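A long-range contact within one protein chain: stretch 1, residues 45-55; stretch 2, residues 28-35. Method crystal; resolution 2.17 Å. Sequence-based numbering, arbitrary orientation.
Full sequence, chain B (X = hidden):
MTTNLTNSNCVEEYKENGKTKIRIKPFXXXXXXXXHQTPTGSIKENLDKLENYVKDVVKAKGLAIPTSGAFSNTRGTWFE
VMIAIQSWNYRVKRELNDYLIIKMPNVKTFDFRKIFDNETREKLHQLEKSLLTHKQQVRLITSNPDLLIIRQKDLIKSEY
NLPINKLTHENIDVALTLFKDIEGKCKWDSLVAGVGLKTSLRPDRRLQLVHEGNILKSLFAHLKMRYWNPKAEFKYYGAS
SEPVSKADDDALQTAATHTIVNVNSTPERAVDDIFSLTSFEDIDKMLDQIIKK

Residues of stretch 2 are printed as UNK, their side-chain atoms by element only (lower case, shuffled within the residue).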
ATOM      1  N   GLU B  45      10.721  -0.690 -47.292  1.00 35.76           N
ATOM      2  CA  GLU B  45      10.802  -1.008 -48.715  1.00 35.73           C
ATOM      3  C   GLU B  45       9.518  -1.680 -49.218  1.00 35.66           C
ATOM      4  O   GLU B  45       9.023  -1.353 -50.299  1.00 36.24           O
ATOM      5  CB  GLU B  45      12.024  -1.890 -49.000  1.00 36.49           C
ATOM      6  CG  GLU B  45      13.342  -1.118 -49.235  1.00 36.93           C
ATOM      7  CD  GLU B  45      14.567  -2.035 -49.384  1.00 37.96           C
ATOM      8  OE1 GLU B  45      14.458  -3.085 -50.056  1.00 39.14           O
ATOM      9  OE2 GLU B  45      15.642  -1.703 -48.837  1.00 37.52           O
ATOM     10  N   ASN B  46       8.977  -2.612 -48.438  1.00 34.91           N
ATOM     11  CA  ASN B  46       7.734  -3.285 -48.813  1.00 33.57           C
ATOM     12  C   ASN B  46       6.579  -2.289 -48.861  1.00 33.34           C
ATOM     13  O   ASN B  46       5.683  -2.397 -49.703  1.00 32.73           O
ATOM     14  CB  ASN B  46       7.420  -4.394 -47.810  1.00 32.71           C
ATOM     15  CG  ASN B  46       8.151  -5.659 -48.122  1.00 32.17           C
ATOM     16  OD1 ASN B  46       7.693  -6.485 -48.900  1.00 33.26           O
ATOM     17  ND2 ASN B  46       9.327  -5.820 -47.535  1.00 32.07           N
ATOM     18  N   LEU B  47       6.627  -1.310 -47.971  1.00 33.23           N
ATOM     19  CA  LEU B  47       5.571  -0.308 -47.894  1.00 34.22           C
ATOM     20  C   LEU B  47       5.657   0.663 -49.070  1.00 34.59           C
ATOM     21  O   LEU B  47       4.641   0.976 -49.690  1.00 35.07           O
ATOM     22  CB  LEU B  47       5.653   0.460 -46.578  1.00 33.60           C
ATOM     23  CG  LEU B  47       5.348  -0.310 -45.292  1.00 32.79           C
ATOM     24  CD1 LEU B  47       5.691   0.533 -44.066  1.00 31.50           C
ATOM     25  CD2 LEU B  47       3.886  -0.699 -45.332  1.00 31.00           C
ATOM     26  N   ASP B  48       6.877   1.106 -49.390  1.00 34.79           N
ATOM     27  CA  ASP B  48       7.105   2.020 -50.513  1.00 34.56           C
ATOM     28  C   ASP B  48       6.652   1.335 -51.792  1.00 35.50           C
ATOM     29  O   ASP B  48       6.004   1.951 -52.627  1.00 36.96           O
ATOM     30  CB  ASP B  48       8.573   2.410 -50.636  1.00 33.63           C
ATOM     31  CG  ASP B  48       9.016   3.320 -49.520  1.00 34.36           C
ATOM     32  OD1 ASP B  48       8.129   3.915 -48.859  1.00 34.55           O
ATOM     33  OD2 ASP B  48      10.241   3.436 -49.309  1.00 33.88           O
ATOM     34  N   LYS B  49       6.968   0.048 -51.925  1.00 35.86           N
ATOM     35  CA  LYS B  49       6.583  -0.737 -53.095  1.00 36.73           C
ATOM     36  C   LYS B  49       5.079  -0.752 -53.267  1.00 36.65           C
ATOM     37  O   LYS B  49       4.567  -0.497 -54.356  1.00 37.07           O
ATOM     38  CB  LYS B  49       7.094  -2.162 -52.943  1.00 38.62           C
ATOM     39  CG  LYS B  49       6.318  -3.202 -53.723  1.00 41.06           C
ATOM     40  CD  LYS B  49       6.811  -4.587 -53.346  1.00 43.58           C
ATOM     41  CE  LYS B  49       6.012  -5.684 -54.021  1.00 45.56           C
ATOM     42  NZ  LYS B  49       6.468  -7.025 -53.542  1.00 47.06           N
ATOM     43  N   LEU B  50       4.375  -1.071 -52.185  1.00 36.55           N
ATOM     44  CA  LEU B  50       2.925  -1.104 -52.203  1.00 36.14           C
ATOM     45  C   LEU B  50       2.407   0.274 -52.604  1.00 36.12           C
ATOM     46  O   LEU B  50       1.508   0.388 -53.435  1.00 36.83           O
ATOM     47  CB  LEU B  50       2.390  -1.502 -50.818  1.00 36.07           C
ATOM     48  CG  LEU B  50       2.426  -2.999 -50.480  1.00 35.96           C
ATOM     49  CD1 LEU B  50       2.407  -3.216 -48.986  1.00 36.15           C
ATOM     50  CD2 LEU B  50       1.235  -3.685 -51.122  1.00 36.47           C
ATOM     51  N   GLU B  51       2.987   1.320 -52.024  1.00 35.58           N
ATOM     52  CA  GLU B  51       2.568   2.680 -52.340  1.00 35.63           C
ATOM     53  C   GLU B  51       2.730   2.980 -53.826  1.00 34.92           C
ATOM     54  O   GLU B  51       1.768   3.361 -54.507  1.00 34.01           O
ATOM     55  CB  GLU B  51       3.370   3.695 -51.526  1.00 35.72           C
ATOM     56  CG  GLU B  51       3.009   5.132 -51.865  1.00 37.50           C
ATOM     57  CD  GLU B  51       3.410   6.116 -50.790  1.00 38.52           C
ATOM     58  OE1 GLU B  51       3.168   7.324 -50.986  1.00 39.87           O
ATOM     59  OE2 GLU B  51       3.957   5.685 -49.750  1.00 38.85           O
ATOM     60  N   ASN B  52       3.953   2.813 -54.318  1.00 34.24           N
ATOM     61  CA  ASN B  52       4.250   3.056 -55.718  1.00 34.31           C
ATOM     62  C   ASN B  52       3.352   2.205 -56.597  1.00 34.95           C
ATOM     63  O   ASN B  52       2.898   2.652 -57.651  1.00 36.32           O
ATOM     64  CB  ASN B  52       5.707   2.744 -56.012  1.00 33.29           C
ATOM     65  CG  ASN B  52       6.646   3.574 -55.180  1.00 33.93           C
ATOM     66  OD1 ASN B  52       6.368   4.740 -54.899  1.00 35.71           O
ATOM     67  ND2 ASN B  52       7.772   2.987 -54.789  1.00 34.00           N
ATOM     68  N   TYR B  53       3.090   0.978 -56.169  1.00 33.98           N
ATOM     69  CA  TYR B  53       2.224   0.115 -56.947  1.00 32.97           C
ATOM     70  C   TYR B  53       0.868   0.773 -57.125  1.00 33.33           C
ATOM     71  O   TYR B  53       0.349   0.856 -58.233  1.00 34.43           O
ATOM     72  CB  TYR B  53       2.014  -1.214 -56.256  1.00 33.19           C
ATOM     73  CG  TYR B  53       0.997  -2.069 -56.967  1.00 33.62           C
ATOM     74  CD1 TYR B  53       1.280  -2.641 -58.207  1.00 34.00           C
ATOM     75  CD2 TYR B  53      -0.238  -2.333 -56.389  1.00 33.74           C
ATOM     76  CE1 TYR B  53       0.355  -3.462 -58.848  1.00 34.05           C
ATOM     77  CE2 TYR B  53      -1.171  -3.151 -57.019  1.00 34.01           C
ATOM     78  CZ  TYR B  53      -0.867  -3.716 -58.244  1.00 34.27           C
ATOM     79  OH  TYR B  53      -1.776  -4.553 -58.846  1.00 33.64           O
ATOM     80  N   VAL B  54       0.280   1.220 -56.023  1.00 32.90           N
ATOM     81  CA  VAL B  54      -1.019   1.875 -56.091  1.00 32.54           C
ATOM     82  C   VAL B  54      -0.895   3.151 -56.928  1.00 31.92           C
ATOM     83  O   VAL B  54      -1.812   3.516 -57.664  1.00 30.11           O
ATOM     84  CB  VAL B  54      -1.550   2.216 -54.673  1.00 32.03           C
ATOM     85  CG1 VAL B  54      -2.810   3.068 -54.766  1.00 31.19           C
ATOM     86  CG2 VAL B  54      -1.849   0.925 -53.916  1.00 31.96           C
ATOM     87  N   LYS B  55       0.245   3.822 -56.816  1.00 32.39           N
ATOM     88  CA  LYS B  55       0.463   5.039 -57.585  1.00 34.14           C
ATOM     89  C   LYS B  55       0.556   4.743 -59.087  1.00 35.10           C
ATOM     90  O   LYS B  55       0.109   5.545 -59.907  1.00 36.24           O
ATOM     91  CB  LYS B  55       1.720   5.759 -57.093  1.00 33.52           C
ATOM     92  CG  LYS B  55       1.547   6.409 -55.726  1.00 33.37           C
ATOM     93  CD  LYS B  55       2.789   7.187 -55.317  1.00 33.60           C
ATOM     94  CE  LYS B  55       2.553   7.992 -54.050  1.00 34.37           C
ATOM     95  NZ  LYS B  55       3.755   8.779 -53.658  1.00 34.89           N
ATOM     96  N   UNK B  28      -6.540  -5.318 -51.170  1.00 33.41           N
ATOM     97  CA  UNK B  28      -6.411  -5.858 -52.520  1.00 34.64           C
ATOM     98  C   UNK B  28      -4.989  -5.613 -53.006  1.00 33.87           C
ATOM     99  O   UNK B  28      -4.442  -6.401 -53.776  1.00 33.18           O
ATOM    100  c   UNK B  28      -8.854  -5.461 -53.076  1.00 37.72           C
ATOM    101  o   UNK B  28      -9.198  -6.536 -52.570  1.00 38.21           O
ATOM    102  n   UNK B  28      -9.710  -4.475 -53.313  1.00 38.70           N
ATOM    103  c   UNK B  28      -7.412  -5.208 -53.479  1.00 35.83           C
ATOM    104  N   UNK B  29      -4.392  -4.522 -52.546  1.00 33.47           N
ATOM    105  CA  UNK B  29      -3.028  -4.198 -52.928  1.00 33.72           C
ATOM    106  C   UNK B  29      -2.117  -5.294 -52.398  1.00 34.36           C
ATOM    107  O   UNK B  29      -1.227  -5.768 -53.109  1.00 35.09           O
ATOM    108  c   UNK B  29      -2.616  -2.851 -52.344  1.00 33.60           C
ATOM    109  N   UNK B  30      -2.353  -5.700 -51.151  1.00 34.15           N
ATOM    110  CA  UNK B  30      -1.547  -6.738 -50.506  1.00 33.28           C
ATOM    111  C   UNK B  30      -1.641  -8.077 -51.215  1.00 33.99           C
ATOM    112  O   UNK B  30      -0.627  -8.708 -51.510  1.00 33.86           O
ATOM    113  c   UNK B  30      -1.975  -6.914 -49.049  1.00 31.00           C
ATOM    114  c   UNK B  30      -0.022  -5.881 -47.914  1.00 28.14           C
ATOM    115  c   UNK B  30      -2.199  -6.030 -46.753  1.00 28.95           C
ATOM    116  c   UNK B  30      -1.521  -5.829 -48.079  1.00 29.12           C
ATOM    117  N   UNK B  31      -2.865  -8.510 -51.476  1.00 35.10           N
ATOM    118  CA  UNK B  31      -3.095  -9.781 -52.141  1.00 37.86           C
ATOM    119  C   UNK B  31      -2.472  -9.800 -53.534  1.00 39.11           C
ATOM    120  O   UNK B  31      -1.778 -10.748 -53.902  1.00 39.70           O
ATOM    121  c   UNK B  31      -4.832 -11.412 -52.900  1.00 38.45           C
ATOM    122  c   UNK B  31      -4.600 -10.064 -52.246  1.00 37.68           C
ATOM    123  c   UNK B  31      -5.218 -10.037 -50.849  1.00 37.90           C
ATOM    124  c   UNK B  31      -6.693 -10.244 -50.851  1.00 38.47           C
ATOM    125  N   UNK B  32      -2.724  -8.737 -54.294  1.00 39.99           N
ATOM    126  CA  UNK B  32      -2.200  -8.602 -55.645  1.00 40.32           C
ATOM    127  C   UNK B  32      -0.682  -8.661 -55.679  1.00 40.27           C
ATOM    128  O   UNK B  32      -0.108  -9.163 -56.642  1.00 40.93           O
ATOM    129  c   UNK B  32      -4.078  -7.376 -56.901  1.00 41.99           C
ATOM    130  o   UNK B  32      -5.866  -5.840 -57.250  1.00 42.22           O
ATOM    131  c   UNK B  32      -4.628  -6.014 -57.290  1.00 42.56           C
ATOM    132  o   UNK B  32      -3.814  -5.130 -57.639  1.00 42.80           O
ATOM    133  c   UNK B  32      -2.684  -7.283 -56.277  1.00 41.15           C
ATOM    134  N   UNK B  33      -0.030  -8.160 -54.639  1.00 39.80           N
ATOM    135  CA  UNK B  33       1.427  -8.166 -54.634  1.00 39.41           C
ATOM    136  C   UNK B  33       2.023  -9.306 -53.810  1.00 39.47           C
ATOM    137  O   UNK B  33       3.239  -9.485 -53.787  1.00 39.69           O
ATOM    138  c   UNK B  33       2.347  -4.389 -54.325  1.00 37.65           C
ATOM    139  c   UNK B  33       2.189  -5.855 -56.332  1.00 39.86           C
ATOM    140  c   UNK B  33       1.677  -5.600 -54.949  1.00 38.05           C
ATOM    141  c   UNK B  33       1.971  -6.839 -54.131  1.00 38.62           C
ATOM    142  N   UNK B  34       1.176 -10.100 -53.159  1.00 39.57           N
ATOM    143  CA  UNK B  34       1.676 -11.227 -52.376  1.00 40.40           C
ATOM    144  C   UNK B  34       0.912 -12.531 -52.601  1.00 42.75           C
ATOM    145  O   UNK B  34       0.506 -13.208 -51.659  1.00 43.80           O
ATOM    146  c   UNK B  34       2.602  -9.689 -50.590  1.00 35.46           C
ATOM    147  c   UNK B  34       2.082  -8.403 -50.516  1.00 34.41           C
ATOM    148  c   UNK B  34       1.710 -10.877 -50.889  1.00 37.89           C
ATOM    149  c   UNK B  34       4.251  -7.496 -50.133  1.00 33.40           C
ATOM    150  c   UNK B  34       2.905  -7.304 -50.286  1.00 33.56           C
ATOM    151  c   UNK B  34       3.968  -9.850 -50.423  1.00 33.93           C
ATOM    152  c   UNK B  34       4.796  -8.759 -50.198  1.00 33.64           C
ATOM    153  o   UNK B  34       5.063  -6.405 -49.918  1.00 34.45           O
ATOM    154  N   UNK B  35       0.752 -12.885 -53.871  1.00 46.32           N
ATOM    155  CA  UNK B  35       0.076 -14.111 -54.261  1.00 48.46           C
ATOM    156  C   UNK B  35       0.942 -15.320 -53.968  1.00 47.35           C
ATOM    157  O   UNK B  35       0.424 -16.423 -53.843  1.00 47.15           O
ATOM    158  n   UNK B  35      -3.585 -12.946 -56.689  1.00 55.64           N
ATOM    159  n   UNK B  35      -1.624 -12.118 -56.429  1.00 54.88           N
ATOM    160  c   UNK B  35      -2.872 -11.835 -56.759  1.00 55.21           C
ATOM    161  c   UNK B  35      -1.520 -13.463 -56.137  1.00 53.85           C
ATOM    162  c   UNK B  35      -0.227 -14.117 -55.765  1.00 51.19           C
ATOM    163  c   UNK B  35      -2.763 -13.977 -56.299  1.00 55.08           C
TER

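Position 28 has four side-chain atoms. Two are carbons, and the second carries one oxygen and one nitrogen, which makes a carboxamide. The chain is one carbon too short for glutamine. It touches nothing on stretch 1, and its end leads away. This is Asn28.

Position 29 has a single carbon, CB, which points toward stretch 1. CB lies 4.1 Å from Leu50 CD2 and 4.2 Å from Val54 CG2. One carbon alone means Ala29. Its CA is 6.7 Å from the CA of Leu50, so the backbones come close here.

Position 30 has four carbons, forked at the second. CB points away, but the end comes nearer, and a terminal carbon lies 3.8 Å from Leu50 CD1. The fork identifies Leu30, and the touching atom is CD2.

Position 31 also has four carbons, but the fork is at the first, and one arm is two carbons long. It is out of reach of stretch 1. The branched CB distinguishes Ile31 from leucine.

Position 32 has three carbons in a row, the third carrying two oxygens. CB points toward stretch 1, and one oxygen is 2.4 Å from Tyr53 OH. A carboxylate on this length of chain is Glu32. Tyr53 OH donates a very short hydrogen bond to Glu32 OE1, which lies at the edge of the tyrosine ring.

Position 33 has four carbons, forked at the second, with CB toward stretch 1. One terminal carbon is 3.5 Å from Leu50 CD2 and 3.7 Å from Tyr53 CB. The other lies over the Tyr53 ring. This is Leu33. Its CD2 is 3.9 Å from the ring centroid of Tyr53, a CH-pi contact nearly along the ring normal. Its CD1 makes the two other contacts and also meets Lys49 CE at 3.9 Å.

Position 34 has one carbon, then a six-carbon ring bearing an oxygen. That oxygen is 2.8 Å from Asn46 OD1. A hydroxylated ring means Tyr34. Tyr34 OH donates to Asn46 OD1, and Leu50 CD2 lies 4.1 Å from CE1 at the ring edge.

Position 35 has one carbon and a five-membered ring of three carbons and two nitrogens. It does not reach stretch 1. This is His35.

The contact joins two helices crossing at 103°, with 477 Å² buried. Leu50 is its apolar centre, touching Ala29, Leu30, Leu33 and Tyr34. Two tyrosine hydroxyls, one from each stretch, add directional hydrogen bonds to this packing.

Stretch 2, residues 28-35: NALIELYH
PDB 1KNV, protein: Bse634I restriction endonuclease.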